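Local coordinates for carboxypeptidase Y inhibitor (Saccharomyces cerevisiae, PDB 1WPX), which inhibits carboxypeptidase Y specifically and potently, and belongs to the phosphatidylethanolamine-binding protein family, at residues 145-150 and 175-180; 91-96 and 199-204. All coordinates share one frame; numbering follows the deposited sequence.

Contact 1: 145-150 and 175-180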
loop_
_atom_site.group_PDB
_atom_site.type_symbol
_atom_site.label_atom_id
_atom_site.label_comp_id
_atom_site.label_asym_id
_atom_site.label_seq_id
_atom_site.Cartn_x
_atom_site.Cartn_y
_atom_site.Cartn_z
ATOM N N ASN B 145 18.932 30.317 -9.252
ATOM C CA ASN B 145 19.828 30.970 -8.304
ATOM C C ASN B 145 19.642 30.358 -6.923
ATOM O O ASN B 145 18.556 30.417 -6.344
ATOM C CB ASN B 145 19.555 32.483 -8.230
ATOM C CG ASN B 145 19.868 33.204 -9.538
ATOM O OD1 ASN B 145 19.036 33.268 -10.447
ATOM N ND2 ASN B 145 21.079 33.740 -9.639
ATOM N N THR B 146 20.707 29.769 -6.400
ATOM C CA THR B 146 20.665 29.149 -5.086
ATOM C C THR B 146 21.003 30.169 -4.004
ATOM O O THR B 146 22.138 30.625 -3.914
ATOM C CB THR B 146 21.684 27.984 -4.993
ATOM O OG1 THR B 146 21.335 26.962 -5.936
ATOM C CG2 THR B 146 21.695 27.391 -3.593
ATOM N N LEU B 147 20.023 30.535 -3.189
ATOM C CA LEU B 147 20.265 31.483 -2.112
ATOM C C LEU B 147 20.923 30.772 -0.936
ATOM O O LEU B 147 21.747 31.352 -0.234
ATOM C CB LEU B 147 18.957 32.121 -1.637
ATOM C CG LEU B 147 18.141 32.940 -2.639
ATOM C CD1 LEU B 147 16.995 33.623 -1.902
ATOM C CD2 LEU B 147 19.025 33.965 -3.321
ATOM N N ILE B 148 20.547 29.514 -0.722
ATOM C CA ILE B 148 21.097 28.712 0.370
ATOM C C ILE B 148 21.461 27.321 -0.143
ATOM O O ILE B 148 20.586 26.475 -0.317
ATOM C CB ILE B 148 20.071 28.568 1.516
ATOM C CG1 ILE B 148 19.761 29.943 2.118
ATOM C CG2 ILE B 148 20.599 27.617 2.574
ATOM C CD1 ILE B 148 20.946 30.625 2.770
ATOM N N GLU B 149 22.747 27.082 -0.384
ATOM C CA GLU B 149 23.191 25.786 -0.891
ATOM C C GLU B 149 22.649 24.617 -0.065
ATOM O O GLU B 149 22.373 24.754 1.127
ATOM C CB GLU B 149 24.725 25.730 -0.965
ATOM C CG GLU B 149 25.472 25.979 0.350
ATOM C CD GLU B 149 25.269 27.387 0.929
ATOM O OE1 GLU B 149 25.206 28.366 0.146
ATOM O OE2 GLU B 149 25.192 27.515 2.176
ATOM N N TYR B 150 22.486 23.469 -0.716
ATOM C CA TYR B 150 21.959 22.282 -0.059
ATOM C C TYR B 150 22.847 21.706 1.033
ATOM O O TYR B 150 24.068 21.645 0.899
ATOM C CB TYR B 150 21.696 21.173 -1.081
ATOM C CG TYR B 150 21.146 19.902 -0.464
ATOM C CD1 TYR B 150 19.791 19.786 -0.154
ATOM C CD2 TYR B 150 21.980 18.824 -0.169
ATOM C CE1 TYR B 150 19.275 18.624 0.435
ATOM C CE2 TYR B 150 21.479 17.661 0.421
ATOM C CZ TYR B 150 20.124 17.568 0.718
ATOM O OH TYR B 150 19.609 16.423 1.288
ATOM N N VAL B 175 9.129 39.000 -10.884
ATOM C CA VAL B 175 10.096 39.277 -9.832
ATOM C C VAL B 175 11.025 38.101 -9.551
ATOM O O VAL B 175 10.589 37.025 -9.157
ATOM C CB VAL B 175 9.381 39.774 -8.539
ATOM C CG1 VAL B 175 7.886 39.712 -8.727
ATOM C CG2 VAL B 175 9.824 38.982 -7.333
ATOM N N ASP B 176 12.313 38.327 -9.789
ATOM C CA ASP B 176 13.351 37.327 -9.584
ATOM C C ASP B 176 13.784 37.278 -8.112
ATOM O O ASP B 176 13.397 38.131 -7.311
ATOM C CB ASP B 176 14.551 37.661 -10.461
ATOM C CG ASP B 176 15.183 38.985 -10.082
ATOM O OD1 ASP B 176 16.364 38.984 -9.671
ATOM O OD2 ASP B 176 14.490 40.024 -10.185
ATOM N N SER B 177 14.608 36.293 -7.766
ATOM C CA SER B 177 15.048 36.127 -6.381
ATOM C C SER B 177 15.924 37.235 -5.796
ATOM O O SER B 177 16.052 37.337 -4.573
ATOM C CB SER B 177 15.750 34.772 -6.206
ATOM O OG SER B 177 16.912 34.657 -7.007
ATOM N N SER B 178 16.521 38.065 -6.647
ATOM C CA SER B 178 17.368 39.145 -6.151
ATOM C C SER B 178 16.560 40.146 -5.323
ATOM O O SER B 178 17.124 41.025 -4.680
ATOM C CB SER B 178 18.041 39.883 -7.313
ATOM O OG SER B 178 17.122 40.716 -8.006
ATOM N N LYS B 179 15.239 40.004 -5.334
ATOM C CA LYS B 179 14.369 40.911 -4.594
ATOM C C LYS B 179 13.747 40.316 -3.334
ATOM O O LYS B 179 12.984 40.983 -2.633
ATOM C CB LYS B 179 13.278 41.437 -5.528
ATOM C CG LYS B 179 13.860 42.295 -6.633
ATOM C CD LYS B 179 12.878 42.568 -7.739
ATOM C CE LYS B 179 13.502 43.476 -8.784
ATOM N NZ LYS B 179 14.705 42.864 -9.397
ATOM N N PHE B 180 14.076 39.064 -3.037
ATOM C CA PHE B 180 13.536 38.433 -1.842
ATOM C C PHE B 180 14.374 38.814 -0.633
ATOM O O PHE B 180 15.577 39.032 -0.753
ATOM C CB PHE B 180 13.517 36.910 -1.998
ATOM C CG PHE B 180 12.633 36.428 -3.111
ATOM C CD1 PHE B 180 11.533 37.178 -3.515
ATOM C CD2 PHE B 180 12.885 35.213 -3.742
ATOM C CE1 PHE B 180 10.697 36.729 -4.530
ATOM C CE2 PHE B 180 12.051 34.753 -4.761
ATOM C CZ PHE B 180 10.952 35.515 -5.155
#

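Contact 2: 91-96 and 199-204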
loop_
_atom_site.group_PDB
_atom_site.type_symbol
_atom_site.label_atom_id
_atom_site.label_comp_id
_atom_site.label_asym_id
_atom_site.label_seq_id
_atom_site.Cartn_x
_atom_site.Cartn_y
_atom_site.Cartn_z
ATOM N N THR B 91 10.285 28.440 -6.593
ATOM C CA THR B 91 11.256 28.398 -5.514
ATOM C C THR B 91 11.071 27.085 -4.763
ATOM O O THR B 91 9.962 26.727 -4.358
ATOM C CB THR B 91 11.083 29.580 -4.540
ATOM O OG1 THR B 91 11.709 30.742 -5.094
ATOM C CG2 THR B 91 11.711 29.258 -3.182
ATOM N N LEU B 92 12.176 26.375 -4.589
ATOM C CA LEU B 92 12.184 25.091 -3.906
ATOM C C LEU B 92 12.894 25.250 -2.566
ATOM O O LEU B 92 14.063 25.636 -2.510
ATOM C CB LEU B 92 12.908 24.068 -4.782
ATOM C CG LEU B 92 12.536 22.592 -4.682
ATOM C CD1 LEU B 92 11.037 22.409 -4.474
ATOM C CD2 LEU B 92 12.977 21.927 -5.968
ATOM N N VAL B 93 12.174 24.947 -1.492
ATOM C CA VAL B 93 12.707 25.067 -0.140
ATOM C C VAL B 93 12.793 23.739 0.615
ATOM O O VAL B 93 12.018 22.824 0.365
ATOM C CB VAL B 93 11.824 26.028 0.699
ATOM C CG1 VAL B 93 12.231 25.987 2.167
ATOM C CG2 VAL B 93 11.942 27.436 0.161
ATOM N N MET B 94 13.754 23.640 1.530
ATOM C CA MET B 94 13.892 22.462 2.378
ATOM C C MET B 94 14.162 22.959 3.792
ATOM O O MET B 94 15.152 23.644 4.038
ATOM C CB MET B 94 15.037 21.554 1.938
ATOM C CG MET B 94 15.035 20.230 2.706
ATOM S SD MET B 94 16.398 19.112 2.309
ATOM C CE MET B 94 16.919 18.635 3.956
ATOM N N THR B 95 13.278 22.626 4.722
ATOM C CA THR B 95 13.464 23.074 6.090
ATOM C C THR B 95 13.149 21.994 7.127
ATOM O O THR B 95 12.401 21.052 6.860
ATOM C CB THR B 95 12.590 24.313 6.382
ATOM O OG1 THR B 95 12.980 24.893 7.637
ATOM C CG2 THR B 95 11.116 23.923 6.433
ATOM N N ASP B 96 13.740 22.154 8.311
ATOM C CA ASP B 96 13.547 21.244 9.432
ATOM C C ASP B 96 12.952 22.053 10.585
ATOM O O ASP B 96 13.611 22.931 11.135
ATOM C CB ASP B 96 14.894 20.637 9.852
ATOM C CG ASP B 96 14.790 19.781 11.112
ATOM O OD1 ASP B 96 13.678 19.640 11.666
ATOM O OD2 ASP B 96 15.827 19.244 11.553
ATOM N N GLY B 199 7.481 29.908 6.662
ATOM C CA GLY B 199 6.224 30.621 6.784
ATOM C C GLY B 199 6.431 32.119 6.758
ATOM O O GLY B 199 5.811 32.819 5.965
ATOM N N LYS B 200 7.307 32.601 7.633
ATOM C CA LYS B 200 7.631 34.020 7.739
ATOM C C LYS B 200 8.197 34.558 6.422
ATOM O O LYS B 200 7.676 35.522 5.850
ATOM C CB LYS B 200 8.662 34.224 8.851
ATOM C CG LYS B 200 9.087 35.663 9.085
ATOM C CD LYS B 200 7.926 36.477 9.623
ATOM C CE LYS B 200 8.372 37.843 10.120
ATOM N NZ LYS B 200 7.218 38.576 10.720
ATOM N N TRP B 201 9.264 33.916 5.954
ATOM C CA TRP B 201 9.948 34.304 4.724
ATOM C C TRP B 201 9.075 34.255 3.471
ATOM O O TRP B 201 9.164 35.139 2.619
ATOM C CB TRP B 201 11.174 33.411 4.515
ATOM C CG TRP B 201 12.064 33.853 3.403
ATOM C CD1 TRP B 201 12.911 34.922 3.408
ATOM C CD2 TRP B 201 12.212 33.227 2.121
ATOM N NE1 TRP B 201 13.584 34.999 2.209
ATOM C CE2 TRP B 201 13.173 33.972 1.401
ATOM C CE3 TRP B 201 11.628 32.111 1.510
ATOM C CZ2 TRP B 201 13.561 33.635 0.102
ATOM C CZ3 TRP B 201 12.014 31.777 0.219
ATOM C CH2 TRP B 201 12.973 32.537 -0.470
ATOM N N ALA B 202 8.240 33.227 3.352
ATOM C CA ALA B 202 7.378 33.087 2.183
ATOM C C ALA B 202 6.333 34.192 2.109
ATOM O O ALA B 202 5.984 34.656 1.022
ATOM C CB ALA B 202 6.695 31.727 2.192
ATOM N N LYS B 203 5.834 34.612 3.267
ATOM C CA LYS B 203 4.825 35.659 3.320
ATOM C C LYS B 203 5.371 37.036 2.981
ATOM O O LYS B 203 4.779 37.757 2.179
ATOM C CB LYS B 203 4.166 35.697 4.700
ATOM C CG LYS B 203 2.970 34.776 4.827
ATOM C CD LYS B 203 1.859 35.195 3.859
ATOM C CE LYS B 203 0.665 34.231 3.902
ATOM N NZ LYS B 203 -0.439 34.633 2.974
ATOM N N GLU B 204 6.495 37.407 3.584
ATOM C CA GLU B 204 7.060 38.719 3.308
ATOM C C GLU B 204 7.572 38.843 1.879
ATOM O O GLU B 204 7.992 39.913 1.458
ATOM C CB GLU B 204 8.175 39.062 4.313
ATOM C CG GLU B 204 9.329 38.077 4.408
ATOM C CD GLU B 204 10.340 38.471 5.488
ATOM O OE1 GLU B 204 9.923 38.713 6.643
ATOM O OE2 GLU B 204 11.550 38.534 5.187
#

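Contact 1: 145-150 and 175-180
Ser-177 meets two side chains of segment 145-150 through one atom, its hydroxyl OG. The van der Waals contacts, between this oxygen and carbon atoms, come first: OG lies 3.6 Å from Asn-145 CB, and it stands 4.3 Å from Leu-147 CD2. The bond from CA to CB of Ser-177 already points at 145-150, and chi1 of 62° then places OG against Asn-145 CB. The touch is light, burying 131 Å² in all; Asn-145 is exposed and Leu-147 partly so, whereas Ser-177 is buried.

The polar bonds lie elsewhere. Ser-177 OG hydrogen-bonds to Asp-117 of strand 110-120, which satisfies the buried hydroxyl. Within 175-180, Asp-176 organises the turn. Its OD1 accepts from Ser-178 N at 3.2 Å, from well above the carboxylate plane, which makes an Asx turn; Ser-178 OG comes to the same oxygen from the same face. The other oxygen, OD2, offers its syn lone pair to Lys-179 NZ in a 3.0 Å salt bridge. A backbone bond from Phe-180 N to Ser-177 O, also 3.0 Å, closes the short 3-10 segment, and Asp-176 O lies 4.1 Å above the centre of the Phe-180 ring.

Strand 110-120 is the common neighbour, for Ser-177 also packs on Cys-116, and Asn-145 pairs with Cys-116 through the backbone. Leu-147 and Ile-148 both face Val-114 there, a classic beta bulge where the chain turns a corner; from the other segment, Phe-180 packs on Thr-91 of strand 90-96.

Contact 2: 91-96 and 199-204
Thr-91 and Val-93, two residues apart on one face of a strand, both meet the indole of Trp-201, which shows how a single large side chain can join a helix to a sheet. The helical segment starts at Gly-199, whose carbonyl O accepts from Lys-203 N at 3.2 Å in the regular helical pattern. Lys-200 lies on the exposed side and packs on Tyr-191.

Trp-201 follows and makes the whole contact. Its CG lies anti to the backbone N (chi1 -171°), which carries the rings from the helix toward the strand, and CZ3 on the six-membered ring does the touching. Thr-91 CG2 comes to the ring edge, near its plane, 4.2 Å from CZ3. Val-93 CG2 approaches the same carbon obliquely at 4.3 Å. These are apolar contacts of buried methyls, and only 72 Å² is buried between the segments. The polar part of the indole is settled elsewhere: NE1 donates to Ser-181 O, which, with the packing around it, would limit rotation of the indole. The ring of Trp-189 meets the indole, the planes at about 50°. Thr-91, likewise, turns its methyl to the indole and hydrogen-bonds through OG1 to Gln-171.

Ala-202 packs on Tyr-169 of strand 162-170. Glu-204, whose N bonds to Lys-200 O at 3.2 Å, sends OE2 to Ser-181 OG.

The helix thus lies against one face of the sheet. Strand 90-96 is a middle strand there, antiparallel to 110-120 and to 162-170, while Val-198, earlier in the helix, extends the packing to Val-93 and Thr-95.

Overall arrangement
The two contacts lie with their centres 11 Å apart and follow the chain as a pair of brackets: 91-96 comes first, then 145-150 and 175-180, and 199-204 last. Contact 2 is buried near the middle of the chain, contact 1 farther out, and both reach one antiparallel sheet. They also touch directly. Leu-147 CD1 lies 4.0 Å from Trp-201 CZ2, Phe-180 CB is 3.9 Å from the same carbon, and Tyr-150 CE1 packs 3.5 Å from Met-94 SD. Strand 110-120 pairs with both 90-96 and 145-148; the helix and the 175-180 loop pack against this sheet and meet around Trp-201, making one packed region of the phosphatidylethanolamine-binding protein fold.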